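Local coordinates for protein putative oxidoreductase (Salmonella enterica subsp. enterica serovar Typhimurium, PDB 3NX4) that binds NADP and probably acts as an NADPH-dependent acryloyl-CoA reductase of the medium-chain dehydrogenase/reductase family, at residues M1-L6 / Q18-S23; T31-W36 / A99-V104. One frame throughout, in Å; residues are numbered along the deposited sequence.

Interaction 1: M1-L6 / Q18-S23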
loop_
_atom_site.group_PDB
_atom_site.type_symbol
_atom_site.label_atom_id
_atom_site.label_comp_id
_atom_site.label_asym_id
_atom_site.label_seq_id
_atom_site.Cartn_x
_atom_site.Cartn_y
_atom_site.Cartn_z
HETATM N N MSE A 1 10.801 7.324 -44.481
HETATM C CA MSE A 1 11.204 7.440 -43.075
HETATM C C MSE A 1 11.933 6.197 -42.557
HETATM O O MSE A 1 11.785 5.103 -43.100
HETATM C CB MSE A 1 9.995 7.747 -42.185
HETATM C CG MSE A 1 8.847 6.749 -42.321
HETATM SE SE MSE A 1 7.526 6.861 -40.881
HETATM C CE MSE A 1 8.675 6.402 -39.364
ATOM N N GLN A 2 12.814 6.390 -41.579
ATOM C CA GLN A 2 13.467 5.292 -40.881
ATOM C C GLN A 2 12.895 4.869 -39.605
ATOM O O GLN A 2 12.654 5.787 -38.829
ATOM C CB GLN A 2 14.919 5.723 -40.674
ATOM C CG GLN A 2 15.899 4.577 -40.541
ATOM C CD GLN A 2 17.314 5.045 -40.229
ATOM O OE1 GLN A 2 18.263 4.263 -40.276
ATOM N NE2 GLN A 2 17.459 6.325 -39.902
ATOM N N ALA A 3 12.711 3.599 -39.288
ATOM C CA ALA A 3 12.249 3.203 -37.974
ATOM C C ALA A 3 12.826 1.866 -37.523
ATOM O O ALA A 3 13.179 1.031 -38.344
ATOM C CB ALA A 3 10.745 3.145 -37.959
ATOM N N LEU A 4 12.895 1.655 -36.215
ATOM C CA LEU A 4 13.334 0.378 -35.693
ATOM C C LEU A 4 12.119 -0.526 -35.725
ATOM O O LEU A 4 11.075 -0.184 -35.191
ATOM C CB LEU A 4 13.878 0.519 -34.274
ATOM C CG LEU A 4 13.996 -0.727 -33.399
ATOM C CD1 LEU A 4 14.733 -1.835 -34.093
ATOM C CD2 LEU A 4 14.656 -0.399 -32.077
ATOM N N ILE A 5 12.256 -1.680 -36.356
ATOM C CA ILE A 5 11.138 -2.586 -36.538
ATOM C C ILE A 5 11.322 -3.927 -35.871
ATOM O O ILE A 5 12.375 -4.526 -35.968
ATOM C CB ILE A 5 10.875 -2.837 -38.028
ATOM C CG1 ILE A 5 10.416 -1.550 -38.706
ATOM C CG2 ILE A 5 9.850 -3.929 -38.200
ATOM C CD1 ILE A 5 8.995 -1.192 -38.421
ATOM N N LEU A 6 10.281 -4.391 -35.196
ATOM C CA LEU A 6 10.309 -5.679 -34.530
ATOM C C LEU A 6 9.418 -6.669 -35.250
ATOM O O LEU A 6 8.255 -6.395 -35.497
ATOM C CB LEU A 6 9.832 -5.564 -33.084
ATOM C CG LEU A 6 10.582 -4.619 -32.150
ATOM C CD1 LEU A 6 10.035 -4.744 -30.750
ATOM C CD2 LEU A 6 12.053 -4.896 -32.172
ATOM N N GLN A 18 14.765 -0.143 -40.367
ATOM C CA GLN A 18 14.240 -0.245 -41.715
ATOM C C GLN A 18 13.706 1.078 -42.207
ATOM O O GLN A 18 13.491 2.008 -41.441
ATOM C CB GLN A 18 13.123 -1.279 -41.785
ATOM C CG GLN A 18 13.553 -2.701 -41.536
ATOM C CD GLN A 18 12.434 -3.681 -41.769
ATOM O OE1 GLN A 18 11.520 -3.416 -42.543
ATOM N NE2 GLN A 18 12.502 -4.827 -41.115
ATOM N N HIS A 19 13.511 1.149 -43.512
ATOM C CA HIS A 19 12.917 2.304 -44.142
ATOM C C HIS A 19 11.499 1.919 -44.500
ATOM O O HIS A 19 11.238 0.797 -44.916
ATOM C CB HIS A 19 13.687 2.707 -45.388
ATOM C CG HIS A 19 14.873 3.563 -45.101
ATOM N ND1 HIS A 19 14.889 4.917 -45.353
ATOM C CD2 HIS A 19 16.076 3.264 -44.562
ATOM C CE1 HIS A 19 16.058 5.413 -44.991
ATOM N NE2 HIS A 19 16.794 4.431 -44.506
ATOM N N LEU A 20 10.575 2.840 -44.282
ATOM C CA LEU A 20 9.181 2.592 -44.585
ATOM C C LEU A 20 8.505 3.874 -44.992
ATOM O O LEU A 20 9.049 4.956 -44.803
ATOM C CB LEU A 20 8.453 1.946 -43.410
ATOM C CG LEU A 20 8.435 2.693 -42.088
ATOM C CD1 LEU A 20 7.395 2.092 -41.184
ATOM C CD2 LEU A 20 9.798 2.617 -41.463
ATOM N N GLU A 21 7.337 3.745 -45.601
ATOM C CA GLU A 21 6.561 4.911 -45.975
ATOM C C GLU A 21 5.741 5.409 -44.796
ATOM O O GLU A 21 5.189 4.632 -44.035
ATOM C CB GLU A 21 5.669 4.630 -47.179
ATOM C CG GLU A 21 6.393 4.742 -48.503
ATOM C CD GLU A 21 6.912 6.137 -48.777
ATOM O OE1 GLU A 21 6.880 6.989 -47.864
ATOM O OE2 GLU A 21 7.361 6.384 -49.913
ATOM N N GLU A 22 5.631 6.720 -44.700
ATOM C CA GLU A 22 4.937 7.375 -43.613
ATOM C C GLU A 22 3.492 6.916 -43.580
ATOM O O GLU A 22 2.882 6.830 -42.524
ATOM C CB GLU A 22 5.016 8.888 -43.797
ATOM C CG GLU A 22 4.386 9.684 -42.695
ATOM C CD GLU A 22 4.684 11.154 -42.805
ATOM O OE1 GLU A 22 5.660 11.515 -43.482
ATOM O OE2 GLU A 22 3.946 11.953 -42.211
ATOM N N SER A 23 2.945 6.642 -44.756
ATOM C CA SER A 23 1.550 6.223 -44.894
ATOM C C SER A 23 1.268 4.869 -44.235
ATOM O O SER A 23 0.119 4.446 -44.152
ATOM C CB SER A 23 1.141 6.189 -46.372
ATOM O OG SER A 23 1.984 5.324 -47.112
#
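M1, the selenomethionine at the start of the chain, reaches across the open end of a β-hairpin and lies along the backbone of L20 and E22. Its CG occupies the crowded position between the backbone N and the carbonyl carbon (chi1 55°), which brings M1 CG to 3.1 Å from L20 O and 4.1 Å from L20 CG. The chain then runs extended before bending at chi3, and M1 SE settles 3.8 Å from E22 CA. L20 adopts the same crowded first torsion, and this turns its CD2 branch under the first strand, 3.7 Å from A3 CB. Further along, Q18 sends its extended chain across I5 at about a right angle; Q18 NE2 rests 4.0 Å from both I5 CB and I5 CG2, while NE2 hydrogen-bonds S16 OG, and weakly E7 OE2.

On the other face, Q2 and H19 form a non-hydrogen-bonded antiparallel pair. Q2 CG, anti to the backbone N, sits over one face of the imidazole, and the amide and ring planes are 27° apart.

Two backbone pairs tie the strands together. A3 and Q18 exchange bonds in both directions, the one from Q18 N to A3 O being nearly straight (172°). M1 and L20 repeat the exchange beyond the last strand pair, so the free end of the polypeptide is held in place.

Around this hairpin of strands 2-8 and 13-19, Q2 and L4 carry the first strand's backbone bonding onward to E100 and L98, L6 bonds to M59, and A3 and I5 pack on I60.

Interaction 2: T31-W36 / A99-V104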
loop_
_atom_site.group_PDB
_atom_site.type_symbol
_atom_site.label_atom_id
_atom_site.label_comp_id
_atom_site.label_asym_id
_atom_site.label_seq_id
_atom_site.Cartn_x
_atom_site.Cartn_y
_atom_site.Cartn_z
ATOM N N THR A 31 0.418 14.066 -36.195
ATOM C CA THR A 31 1.652 13.537 -36.761
ATOM C C THR A 31 2.855 14.293 -36.229
ATOM O O THR A 31 2.931 15.520 -36.328
ATOM C CB THR A 31 1.653 13.623 -38.295
ATOM O OG1 THR A 31 0.637 12.760 -38.811
ATOM C CG2 THR A 31 3.009 13.200 -38.845
ATOM N N VAL A 32 3.798 13.550 -35.664
ATOM C CA VAL A 32 4.952 14.147 -35.015
ATOM C C VAL A 32 6.240 13.731 -35.699
ATOM O O VAL A 32 6.456 12.549 -35.970
ATOM C CB VAL A 32 5.013 13.725 -33.533
ATOM C CG1 VAL A 32 6.196 14.365 -32.844
ATOM C CG2 VAL A 32 3.696 14.087 -32.825
ATOM N N ASP A 33 7.086 14.711 -35.995
ATOM C CA ASP A 33 8.437 14.436 -36.454
ATOM C C ASP A 33 9.299 14.276 -35.212
ATOM O O ASP A 33 9.532 15.242 -34.485
ATOM C CB ASP A 33 8.949 15.578 -37.328
ATOM C CG ASP A 33 8.131 15.751 -38.598
ATOM O OD1 ASP A 33 7.454 14.785 -39.016
ATOM O OD2 ASP A 33 8.172 16.854 -39.181
ATOM N N VAL A 34 9.743 13.047 -34.970
ATOM C CA VAL A 34 10.442 12.687 -33.741
ATOM C C VAL A 34 11.902 13.099 -33.777
ATOM O O VAL A 34 12.604 12.840 -34.754
ATOM C CB VAL A 34 10.345 11.173 -33.481
ATOM C CG1 VAL A 34 11.174 10.780 -32.262
ATOM C CG2 VAL A 34 8.870 10.764 -33.305
ATOM N N HIS A 35 12.365 13.738 -32.708
ATOM C CA HIS A 35 13.756 14.171 -32.647
ATOM C C HIS A 35 14.547 13.397 -31.608
ATOM O O HIS A 35 15.754 13.219 -31.750
ATOM C CB HIS A 35 13.838 15.674 -32.389
ATOM C CG HIS A 35 13.227 16.494 -33.483
ATOM N ND1 HIS A 35 12.466 17.615 -33.240
ATOM C CD2 HIS A 35 13.249 16.337 -34.828
ATOM C CE1 HIS A 35 12.050 18.122 -34.388
ATOM N NE2 HIS A 35 12.510 17.363 -35.367
ATOM N N TRP A 36 13.854 12.930 -30.571
ATOM C CA TRP A 36 14.479 12.149 -29.510
ATOM C C TRP A 36 13.553 11.041 -29.044
ATOM O O TRP A 36 12.328 11.190 -29.064
ATOM C CB TRP A 36 14.811 13.042 -28.314
ATOM C CG TRP A 36 15.712 14.171 -28.661
ATOM C CD1 TRP A 36 15.344 15.451 -28.981
ATOM C CD2 TRP A 36 17.137 14.133 -28.734
ATOM N NE1 TRP A 36 16.458 16.210 -29.244
ATOM C CE2 TRP A 36 17.571 15.421 -29.106
ATOM C CE3 TRP A 36 18.095 13.131 -28.519
ATOM C CZ2 TRP A 36 18.921 15.735 -29.269
ATOM C CZ3 TRP A 36 19.430 13.446 -28.686
ATOM C CH2 TRP A 36 19.831 14.736 -29.052
ATOM N N ALA A 99 11.384 5.856 -34.044
ATOM C CA ALA A 99 11.196 6.065 -35.475
ATOM C C ALA A 99 11.260 7.555 -35.781
ATOM O O ALA A 99 11.169 8.391 -34.878
ATOM C CB ALA A 99 9.863 5.490 -35.928
ATOM N N GLU A 100 11.396 7.890 -37.057
ATOM C CA GLU A 100 11.521 9.287 -37.445
ATOM C C GLU A 100 10.205 10.042 -37.356
ATOM O O GLU A 100 10.201 11.261 -37.205
ATOM C CB GLU A 100 12.138 9.407 -38.840
ATOM C CG GLU A 100 13.599 8.971 -38.862
ATOM C CD GLU A 100 14.261 9.212 -40.204
ATOM O OE1 GLU A 100 13.536 9.267 -41.218
ATOM O OE2 GLU A 100 15.503 9.353 -40.239
ATOM N N ARG A 101 9.096 9.313 -37.431
ATOM C CA ARG A 101 7.765 9.914 -37.322
ATOM C C ARG A 101 6.848 9.035 -36.492
ATOM O O ARG A 101 7.002 7.815 -36.465
ATOM C CB ARG A 101 7.128 10.097 -38.707
ATOM C CG ARG A 101 8.091 10.504 -39.797
ATOM C CD ARG A 101 7.946 11.966 -40.146
ATOM N NE ARG A 101 8.671 12.301 -41.368
ATOM C CZ ARG A 101 9.878 12.860 -41.399
ATOM N NH1 ARG A 101 10.509 13.154 -40.268
ATOM N NH2 ARG A 101 10.452 13.129 -42.566
ATOM N N ALA A 102 5.872 9.661 -35.841
ATOM C CA ALA A 102 4.858 8.933 -35.088
ATOM C C ALA A 102 3.518 9.592 -35.347
ATOM O O ALA A 102 3.456 10.789 -35.639
ATOM C CB ALA A 102 5.176 8.932 -33.583
ATOM N N ARG A 103 2.452 8.805 -35.270
ATOM C CA ARG A 103 1.101 9.337 -35.412
ATOM C C ARG A 103 0.250 8.814 -34.269
ATOM O O ARG A 103 0.146 7.603 -34.074
ATOM C CB ARG A 103 0.494 8.945 -36.761
ATOM C CG ARG A 103 -0.793 9.701 -37.075
ATOM C CD ARG A 103 -1.397 9.279 -38.432
ATOM N NE ARG A 103 -0.403 9.326 -39.489
ATOM C CZ ARG A 103 -0.533 8.724 -40.667
ATOM N NH1 ARG A 103 -1.626 8.022 -40.934
ATOM N NH2 ARG A 103 0.431 8.818 -41.572
ATOM N N VAL A 104 -0.352 9.730 -33.513
ATOM C CA VAL A 104 -0.991 9.385 -32.251
ATOM C C VAL A 104 -2.212 10.243 -31.973
ATOM O O VAL A 104 -2.479 11.219 -32.672
ATOM C CB VAL A 104 -0.024 9.575 -31.055
ATOM C CG1 VAL A 104 1.180 8.652 -31.181
ATOM C CG2 VAL A 104 0.419 11.035 -30.950
HETATM O O HOH W 1 12.571 13.191 -37.339
#
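V32 and A102 carry the firmest bonds here: V32 N donates to A102 O at 2.8 Å, almost perfectly straight (176°), and A102 N returns a bond to V32 O at 2.9 Å. One step along, V34 N donates to E100 O from well above the carbonyl plane, a less regular bond at the point where the second segment enters its strand. A water bridges this end, donating to V34 O at 2.6 Å and to E100 O, so the E100 carbonyl takes two hydrogens.

Next come the charges of D33 and R101, a non-hydrogen-bonded pair whose side chains run side by side in the same direction. The arginine bends at chi2 (-104°), laying its CD 3.1 Å from D33 OD1. The salt bridge from D33 OD1 to R101 NE is long at 3.6 Å; the oxygen lies well out of the guanidinium plane, with no N-H aimed at it, so only the charges attract. T31 and R103 lie alongside each other on the same face, R103 bending at chi3 to leave NE 3.7 Å from T31 OG1.

The opposite face is apolar. V34 holds CG1 anti to the backbone N (chi1 175°), which points CG2 at A102 CB, 4.1 Å off, while V34 CB presses on A99 O at 3.2 Å. V32 and A102 both rest against F65.

Strand 30-39 is central to the GroES-like domain's sheet: 101-104 runs antiparallel to it, strand 64-72 bonds to T31, D33 and H35, and strand 318-322 also pairs with it. H35 and W36 both face A66 in a classic β-bulge, and W36 packs against helix 118-140 and strand 318-322.

Interactions 1 and 2 lie 11 Å apart, centre to centre, and meet through the segment 99-104. There E100 OE1 probably accepts a hydrogen bond from Q2 N at 3.0 Å, and A99 CB packs against A3 CB at 3.2 Å, so the N-terminal hairpin is laid against the start of strand 101-104. At the same open end, just beyond strand 13-19, E22 O comes within 3.3 Å of R103 NH2, and E22 OE1 forms a weak, long ion pair with R101 NE. Both contacts lie away from the NADP-binding residues; together they join the N-terminal hairpin to the 30-39/101-104 strand pair of the GroES-like domain.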